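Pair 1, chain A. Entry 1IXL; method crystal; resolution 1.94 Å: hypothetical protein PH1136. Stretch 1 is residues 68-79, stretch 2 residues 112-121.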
# COMPACT_ATOMS: atom_id res chain seq x y z
N VAL A 68 -2.88 13.51 -1.52
CA VAL A 68 -1.70 12.71 -1.87
C VAL A 68 -1.94 11.83 -3.10
O VAL A 68 -3.04 11.33 -3.32
CB VAL A 68 -1.23 11.84 -0.66
CG1 VAL A 68 -2.29 10.78 -0.34
CG2 VAL A 68 0.14 11.19 -0.97
N VAL A 69 -0.91 11.67 -3.94
CA VAL A 69 -1.02 10.83 -5.13
C VAL A 69 0.30 10.10 -5.35
O VAL A 69 1.35 10.52 -4.87
CB VAL A 69 -1.38 11.66 -6.40
CG1 VAL A 69 -0.24 12.59 -6.79
CG2 VAL A 69 -1.69 10.72 -7.54
N LEU A 70 0.28 8.98 -6.07
CA LEU A 70 1.54 8.28 -6.30
C LEU A 70 2.12 8.72 -7.65
O LEU A 70 1.45 8.65 -8.69
CB LEU A 70 1.32 6.76 -6.28
CG LEU A 70 2.58 5.92 -6.54
CD1 LEU A 70 3.66 6.25 -5.48
CD2 LEU A 70 2.19 4.40 -6.51
N GLY A 71 3.36 9.20 -7.63
CA GLY A 71 3.97 9.66 -8.87
C GLY A 71 4.86 8.63 -9.54
O GLY A 71 4.84 8.46 -10.77
N LYS A 72 5.62 7.92 -8.72
CA LYS A 72 6.55 6.92 -9.22
C LYS A 72 6.76 5.85 -8.18
O LYS A 72 6.60 6.09 -6.97
CB LYS A 72 7.88 7.61 -9.53
CG LYS A 72 8.96 6.72 -10.06
CD LYS A 72 10.26 7.51 -10.25
CE LYS A 72 10.88 7.85 -8.91
NZ LYS A 72 12.36 8.06 -9.02
N ALA A 73 7.13 4.66 -8.64
CA ALA A 73 7.37 3.56 -7.73
C ALA A 73 8.37 2.59 -8.33
O ALA A 73 8.43 2.42 -9.55
CB ALA A 73 6.05 2.83 -7.43
N GLU A 74 9.18 1.99 -7.48
CA GLU A 74 10.14 0.99 -7.92
C GLU A 74 9.82 -0.16 -6.97
O GLU A 74 9.81 0.02 -5.75
CB GLU A 74 11.57 1.49 -7.71
CG GLU A 74 11.85 2.75 -8.55
CD GLU A 74 13.09 3.48 -8.09
OE1 GLU A 74 13.35 3.52 -6.86
OE2 GLU A 74 13.81 4.04 -8.95
N VAL A 75 9.53 -1.34 -7.50
CA VAL A 75 9.20 -2.46 -6.63
C VAL A 75 9.88 -3.74 -7.09
O VAL A 75 10.21 -3.90 -8.27
CB VAL A 75 7.68 -2.72 -6.57
CG1 VAL A 75 6.95 -1.49 -5.97
CG2 VAL A 75 7.14 -3.03 -7.98
N ARG A 76 10.11 -4.63 -6.14
CA ARG A 76 10.71 -5.94 -6.41
C ARG A 76 9.76 -6.93 -5.79
O ARG A 76 9.35 -6.78 -4.62
CB ARG A 76 12.07 -6.09 -5.71
CG ARG A 76 13.18 -5.24 -6.28
CD ARG A 76 14.42 -5.27 -5.41
NE ARG A 76 15.38 -4.26 -5.85
CZ ARG A 76 16.21 -4.43 -6.87
NH1 ARG A 76 16.20 -5.58 -7.55
NH2 ARG A 76 17.03 -3.45 -7.23
N PHE A 77 9.37 -7.93 -6.56
CA PHE A 77 8.48 -8.95 -6.05
C PHE A 77 9.46 -10.03 -5.61
O PHE A 77 10.18 -10.58 -6.41
CB PHE A 77 7.56 -9.44 -7.16
CG PHE A 77 6.61 -8.38 -7.66
CD1 PHE A 77 7.06 -7.35 -8.49
CD2 PHE A 77 5.28 -8.40 -7.28
CE1 PHE A 77 6.19 -6.35 -8.93
CE2 PHE A 77 4.39 -7.40 -7.72
CZ PHE A 77 4.86 -6.38 -8.55
N THR A 78 9.48 -10.31 -4.32
CA THR A 78 10.45 -11.24 -3.77
C THR A 78 9.98 -12.69 -3.62
O THR A 78 10.80 -13.62 -3.68
CB THR A 78 10.95 -10.71 -2.42
OG1 THR A 78 9.84 -10.53 -1.54
CG2 THR A 78 11.61 -9.33 -2.61
N LYS A 79 8.69 -12.87 -3.41
CA LYS A 79 8.10 -14.22 -3.27
C LYS A 79 6.72 -14.24 -3.90
O LYS A 79 5.97 -13.27 -3.80
CB LYS A 79 7.93 -14.60 -1.80
CG LYS A 79 9.21 -14.88 -1.05
CD LYS A 79 8.86 -15.29 0.37
CE LYS A 79 9.98 -16.09 1.02
NZ LYS A 79 11.23 -15.29 1.09
N GLU A 112 7.49 -13.45 6.15
CA GLU A 112 8.16 -13.36 4.86
C GLU A 112 7.82 -12.09 4.07
O GLU A 112 6.67 -11.65 4.05
CB GLU A 112 7.77 -14.54 3.98
CG GLU A 112 7.70 -15.89 4.66
CD GLU A 112 6.89 -16.87 3.83
OE1 GLU A 112 5.77 -17.25 4.26
OE2 GLU A 112 7.36 -17.26 2.74
N VAL A 113 8.82 -11.53 3.42
CA VAL A 113 8.62 -10.37 2.57
C VAL A 113 8.24 -10.90 1.18
O VAL A 113 8.94 -11.76 0.64
CB VAL A 113 9.90 -9.52 2.49
CG1 VAL A 113 9.74 -8.42 1.44
CG2 VAL A 113 10.18 -8.88 3.87
N VAL A 114 7.13 -10.41 0.62
CA VAL A 114 6.72 -10.83 -0.72
C VAL A 114 6.91 -9.68 -1.71
O VAL A 114 6.93 -9.89 -2.92
CB VAL A 114 5.23 -11.32 -0.75
CG1 VAL A 114 5.05 -12.50 0.20
CG2 VAL A 114 4.27 -10.18 -0.38
N LEU A 115 7.01 -8.45 -1.20
CA LEU A 115 7.25 -7.29 -2.04
C LEU A 115 7.97 -6.20 -1.26
O LEU A 115 7.70 -6.01 -0.08
CB LEU A 115 5.92 -6.72 -2.59
CG LEU A 115 6.09 -5.44 -3.46
CD1 LEU A 115 4.99 -5.40 -4.52
CD2 LEU A 115 6.04 -4.15 -2.59
N GLU A 116 8.88 -5.49 -1.91
CA GLU A 116 9.56 -4.37 -1.25
C GLU A 116 9.63 -3.26 -2.29
O GLU A 116 9.86 -3.51 -3.48
CB GLU A 116 10.98 -4.75 -0.78
CG GLU A 116 11.85 -5.43 -1.85
CD GLU A 116 13.30 -5.63 -1.43
OE1 GLU A 116 13.53 -5.98 -0.25
OE2 GLU A 116 14.20 -5.45 -2.29
N GLY A 117 9.43 -2.03 -1.85
CA GLY A 117 9.50 -0.96 -2.82
C GLY A 117 9.59 0.43 -2.25
O GLY A 117 9.39 0.62 -1.06
N LYS A 118 9.94 1.38 -3.12
CA LYS A 118 10.02 2.78 -2.76
C LYS A 118 8.91 3.46 -3.53
O LYS A 118 8.77 3.26 -4.74
CB LYS A 118 11.36 3.38 -3.17
CG LYS A 118 12.52 2.97 -2.29
CD LYS A 118 13.64 4.02 -2.34
CE LYS A 118 14.93 3.44 -1.77
NZ LYS A 118 14.64 2.36 -0.77
N PHE A 119 8.09 4.24 -2.84
CA PHE A 119 6.98 4.95 -3.47
C PHE A 119 7.19 6.46 -3.30
O PHE A 119 7.34 6.96 -2.18
CB PHE A 119 5.66 4.50 -2.83
CG PHE A 119 5.33 3.05 -3.08
CD1 PHE A 119 6.09 2.04 -2.50
CD2 PHE A 119 4.31 2.70 -3.96
CE1 PHE A 119 5.85 0.68 -2.81
CE2 PHE A 119 4.06 1.36 -4.27
CZ PHE A 119 4.82 0.36 -3.70
N TYR A 120 7.23 7.16 -4.43
CA TYR A 120 7.45 8.61 -4.47
C TYR A 120 6.08 9.25 -4.58
O TYR A 120 5.44 9.22 -5.63
CB TYR A 120 8.36 8.98 -5.65
CG TYR A 120 9.68 8.25 -5.63
CD1 TYR A 120 9.74 6.87 -5.81
CD2 TYR A 120 10.88 8.93 -5.38
CE1 TYR A 120 10.94 6.18 -5.75
CE2 TYR A 120 12.09 8.25 -5.32
CZ TYR A 120 12.11 6.87 -5.50
OH TYR A 120 13.29 6.17 -5.43
N CYS A 121 5.66 9.84 -3.46
CA CYS A 121 4.35 10.45 -3.30
C CYS A 121 4.37 11.98 -3.29
O CYS A 121 5.33 12.60 -2.80
CB CYS A 121 3.73 9.93 -2.00
SG CYS A 121 3.99 8.13 -1.70
O HOH W 1 5.13 -10.95 -4.68

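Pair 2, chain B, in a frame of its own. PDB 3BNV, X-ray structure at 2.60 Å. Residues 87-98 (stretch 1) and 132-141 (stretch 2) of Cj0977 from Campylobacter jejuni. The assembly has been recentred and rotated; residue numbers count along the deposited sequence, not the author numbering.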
# COMPACT_ATOMS: atom_id res chain seq x y z
N SER B 87 11.53 -12.30 3.33
CA SER B 87 10.68 -11.72 4.35
C SER B 87 9.38 -11.26 3.74
O SER B 87 9.27 -11.07 2.53
CB SER B 87 11.38 -10.55 5.03
OG SER B 87 11.45 -9.46 4.16
N VAL B 88 8.38 -11.09 4.60
CA VAL B 88 7.12 -10.53 4.19
C VAL B 88 6.63 -9.70 5.33
O VAL B 88 7.20 -9.74 6.44
CB VAL B 88 6.09 -11.62 3.84
CG1 VAL B 88 6.64 -12.58 2.81
CG2 VAL B 88 5.64 -12.37 5.08
N ILE B 89 5.58 -8.90 5.09
CA ILE B 89 4.93 -8.23 6.21
C ILE B 89 3.62 -8.89 6.57
O ILE B 89 2.95 -9.40 5.68
CB ILE B 89 4.79 -6.73 6.01
CG1 ILE B 89 3.65 -6.38 5.06
CG2 ILE B 89 6.12 -6.15 5.55
CD1 ILE B 89 3.46 -4.88 4.87
N ILE B 90 3.29 -8.95 7.86
CA ILE B 90 2.14 -9.74 8.29
C ILE B 90 1.10 -8.93 8.96
O ILE B 90 0.01 -9.42 9.24
CB ILE B 90 2.54 -10.82 9.24
CG1 ILE B 90 3.31 -10.22 10.41
CG2 ILE B 90 3.31 -11.88 8.52
CD1 ILE B 90 3.33 -11.11 11.59
N GLY B 91 1.43 -7.68 9.26
CA GLY B 91 0.49 -6.79 9.93
C GLY B 91 0.97 -5.36 9.90
O GLY B 91 2.18 -5.12 9.82
N SER B 92 0.03 -4.41 9.97
CA SER B 92 0.41 -2.99 10.09
C SER B 92 -0.63 -2.15 10.81
O SER B 92 -1.83 -2.48 10.84
CB SER B 92 0.74 -2.37 8.72
OG SER B 92 -0.25 -2.72 7.78
N LYS B 93 -0.15 -1.05 11.37
CA LYS B 93 -1.01 -0.08 12.04
C LYS B 93 -0.51 1.31 11.63
O LYS B 93 0.53 1.75 12.10
CB LYS B 93 -0.89 -0.26 13.54
CG LYS B 93 -1.65 0.76 14.36
CD LYS B 93 -3.04 0.27 14.69
CE LYS B 93 -3.99 1.41 15.05
NZ LYS B 93 -3.78 1.88 16.45
N CYS B 94 -1.24 1.97 10.73
CA CYS B 94 -0.78 3.27 10.18
C CYS B 94 -1.70 4.43 10.49
O CYS B 94 -2.92 4.27 10.60
CB CYS B 94 -0.63 3.23 8.67
SG CYS B 94 0.26 1.84 8.05
N PHE B 95 -1.09 5.61 10.58
CA PHE B 95 -1.79 6.90 10.59
C PHE B 95 -1.35 7.70 9.36
O PHE B 95 -0.16 7.85 9.09
CB PHE B 95 -1.47 7.70 11.85
CG PHE B 95 -1.87 7.01 13.12
CD1 PHE B 95 -3.15 7.14 13.63
CD2 PHE B 95 -0.96 6.18 13.80
CE1 PHE B 95 -3.52 6.47 14.78
CE2 PHE B 95 -1.32 5.51 14.96
CZ PHE B 95 -2.60 5.66 15.44
N PHE B 96 -2.33 8.22 8.64
CA PHE B 96 -2.10 9.12 7.52
C PHE B 96 -2.59 10.50 7.91
O PHE B 96 -3.76 10.78 7.78
CB PHE B 96 -2.95 8.68 6.34
CG PHE B 96 -2.66 7.28 5.88
CD1 PHE B 96 -3.34 6.20 6.41
CD2 PHE B 96 -1.72 7.05 4.92
CE1 PHE B 96 -3.08 4.93 5.97
CE2 PHE B 96 -1.46 5.80 4.48
CZ PHE B 96 -2.14 4.74 5.00
N TYR B 97 -1.69 11.36 8.35
CA TYR B 97 -2.10 12.66 8.91
C TYR B 97 -2.59 13.64 7.85
O TYR B 97 -3.40 14.50 8.12
CB TYR B 97 -0.96 13.30 9.70
CG TYR B 97 -0.43 12.44 10.82
CD1 TYR B 97 -1.26 12.05 11.86
CD2 TYR B 97 0.88 12.02 10.84
CE1 TYR B 97 -0.79 11.26 12.91
CE2 TYR B 97 1.37 11.23 11.88
CZ TYR B 97 0.53 10.86 12.92
OH TYR B 97 0.99 10.08 13.95
N ALA B 98 -2.07 13.50 6.64
CA ALA B 98 -2.45 14.39 5.56
C ALA B 98 -2.10 13.70 4.26
O ALA B 98 -1.10 12.98 4.18
CB ALA B 98 -1.71 15.67 5.68
N ILE B 132 7.04 18.61 7.49
CA ILE B 132 5.77 18.20 8.03
C ILE B 132 5.65 16.67 8.10
O ILE B 132 5.83 15.98 7.11
CB ILE B 132 4.62 18.79 7.17
CG1 ILE B 132 4.60 20.31 7.31
CG2 ILE B 132 3.26 18.22 7.54
CD1 ILE B 132 3.62 20.94 6.33
N LYS B 133 5.36 16.16 9.29
CA LYS B 133 5.13 14.73 9.44
C LYS B 133 3.75 14.37 8.86
O LYS B 133 2.74 14.86 9.31
CB LYS B 133 5.25 14.32 10.91
CG LYS B 133 5.05 12.83 11.13
CD LYS B 133 4.73 12.52 12.59
CE LYS B 133 6.00 12.42 13.43
NZ LYS B 133 5.91 11.57 14.68
N MSE B 134 3.74 13.52 7.85
CA MSE B 134 2.54 13.18 7.09
C MSE B 134 2.02 11.79 7.45
O MSE B 134 0.83 11.49 7.29
CB MSE B 134 2.89 13.07 5.59
CG MSE B 134 3.53 14.27 4.97
SE MSE B 134 2.46 15.94 4.91
CE MSE B 134 1.31 15.54 3.33
N PHE B 135 2.93 10.92 7.85
CA PHE B 135 2.60 9.53 8.01
C PHE B 135 3.41 8.91 9.15
O PHE B 135 4.59 9.23 9.35
CB PHE B 135 2.83 8.78 6.68
CG PHE B 135 2.79 7.29 6.80
CD1 PHE B 135 1.59 6.60 6.66
CD2 PHE B 135 3.93 6.58 7.05
CE1 PHE B 135 1.53 5.18 6.76
CE2 PHE B 135 3.89 5.15 7.15
CZ PHE B 135 2.67 4.46 7.01
N GLU B 136 2.75 8.03 9.87
CA GLU B 136 3.38 7.35 11.00
C GLU B 136 2.79 5.93 11.07
O GLU B 136 1.58 5.74 10.93
CB GLU B 136 3.11 8.15 12.28
CG GLU B 136 3.93 7.77 13.49
CD GLU B 136 4.23 8.96 14.42
OE1 GLU B 136 3.60 10.04 14.33
OE2 GLU B 136 5.14 8.80 15.27
N GLY B 137 3.64 4.93 11.23
CA GLY B 137 3.14 3.57 11.27
C GLY B 137 4.06 2.51 11.85
O GLY B 137 5.28 2.67 11.90
N THR B 138 3.45 1.42 12.30
CA THR B 138 4.20 0.27 12.74
C THR B 138 3.93 -0.88 11.79
O THR B 138 2.78 -1.23 11.53
CB THR B 138 3.77 -0.21 14.11
OG1 THR B 138 3.95 0.83 15.08
CG2 THR B 138 4.63 -1.37 14.50
N ILE B 139 5.00 -1.52 11.33
CA ILE B 139 4.85 -2.63 10.40
C ILE B 139 5.55 -3.88 10.92
O ILE B 139 6.69 -3.83 11.35
CB ILE B 139 5.41 -2.23 9.04
CG1 ILE B 139 4.51 -1.13 8.45
CG2 ILE B 139 5.45 -3.40 8.12
CD1 ILE B 139 4.89 -0.77 7.06
N GLN B 140 4.86 -5.00 10.88
CA GLN B 140 5.42 -6.23 11.40
C GLN B 140 6.01 -7.06 10.26
O GLN B 140 5.30 -7.49 9.38
CB GLN B 140 4.35 -7.01 12.16
CG GLN B 140 3.88 -6.37 13.47
CD GLN B 140 2.88 -7.27 14.21
OE1 GLN B 140 1.89 -7.74 13.61
NE2 GLN B 140 3.14 -7.54 15.50
N VAL B 141 7.33 -7.26 10.29
CA VAL B 141 8.05 -8.01 9.27
C VAL B 141 8.44 -9.38 9.83
O VAL B 141 8.91 -9.47 10.93
CB VAL B 141 9.36 -7.32 8.87
CG1 VAL B 141 10.01 -8.06 7.71
CG2 VAL B 141 9.16 -5.83 8.51
O HOH W 2 1.15 2.91 15.29
O HOH W 3 0.03 10.86 4.62

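Both pairs are two-stranded antiparallel ladders, the strand directions 172° apart in pair 1 and 171° in pair 2, and 14 central residues superpose with an RMSD of 0.4 Å. The backbone terms repeat: A:Arg76 N to A:Glu116 O (2.9 Å) matches B:Phe95 N to B:Glu136 O (2.7 Å), and A:Lys118 N to A:Glu74 O (3.0 Å) matches B:Thr138 N to B:Lys93 O (2.9 Å). These hydrogen bonds fix the register and leave the side chains free to differ.

The first rule concerns the glycine, A:Gly117 matching B:Gly137. It sits at the tightest crossing, where its CA is 4.1 Å from that of A:Val75 or B:Cys94. In pair 1 an ideal CB would lie 2.6 Å from A:Val75 CG1, a clash. In pair 2 that CB would lie a tight 3.4 Å from B:Cys94 SG and be crowded by B:Phe135 CZ at 3.1 Å, so the ring of the same strand also occupies the space.

On the face that carries A:Val75 and B:Cys94, the aromatic bulk is distributed differently. Pair 1 puts a ring at A:Phe119, whose CZ meets A:Val75 CG1 at 3.6 Å and whose CD2 meets A:Leu70 CD2 at 3.7 Å; A:Leu115 CD1 lies over one face of the A:Phe77 ring, 4.2 Å from its centroid. Pair 2 has B:Ile139 at the first position, its CG2 3.8 Å from B:Ile89 CG2, and places a ring at B:Phe135, matching A:Leu115. That ring packs CE1 against B:Cys94 CB at 3.5 Å and forms an oblique aromatic pair with B:Phe96, centroids 5.3 Å apart.

In pair 1 the other face carries long, polar or charged side chains; in pair 2 it is mixed, with B:Phe95 in the place of A:Arg76 and B:Gly91 in the place of A:Lys72. A:Lys72 lies over A:Tyr120, with CE 3.4 Å and NZ 3.8 Å from the ring centroid, a CH-pi and a cation-pi contact, while A:Tyr120 OH donates to A:Glu74 OE1 at 3.0 Å. Pair 2 has B:Gly91 opposite B:Gln140, and an ideal CB on that glycine would clash with B:Gln140 OE1 at 2.8 Å.

The shared glutamate changes partner. A:Glu116 OE2 makes a long salt bridge to A:Arg76 NE at 3.9 Å; B:Glu136 OE1 accepts from B:Tyr97 OH at 2.6 Å and also bridges to B:Lys133 NZ at 2.8 Å. At the tyrosine's matched position, A:Thr78 OG1 instead donates to A:Val113 O at 2.7 Å. Beside it, a water bridges A:Lys79 O and A:Val114 O, just as another bridges B:Ala98 O and B:Met134 O.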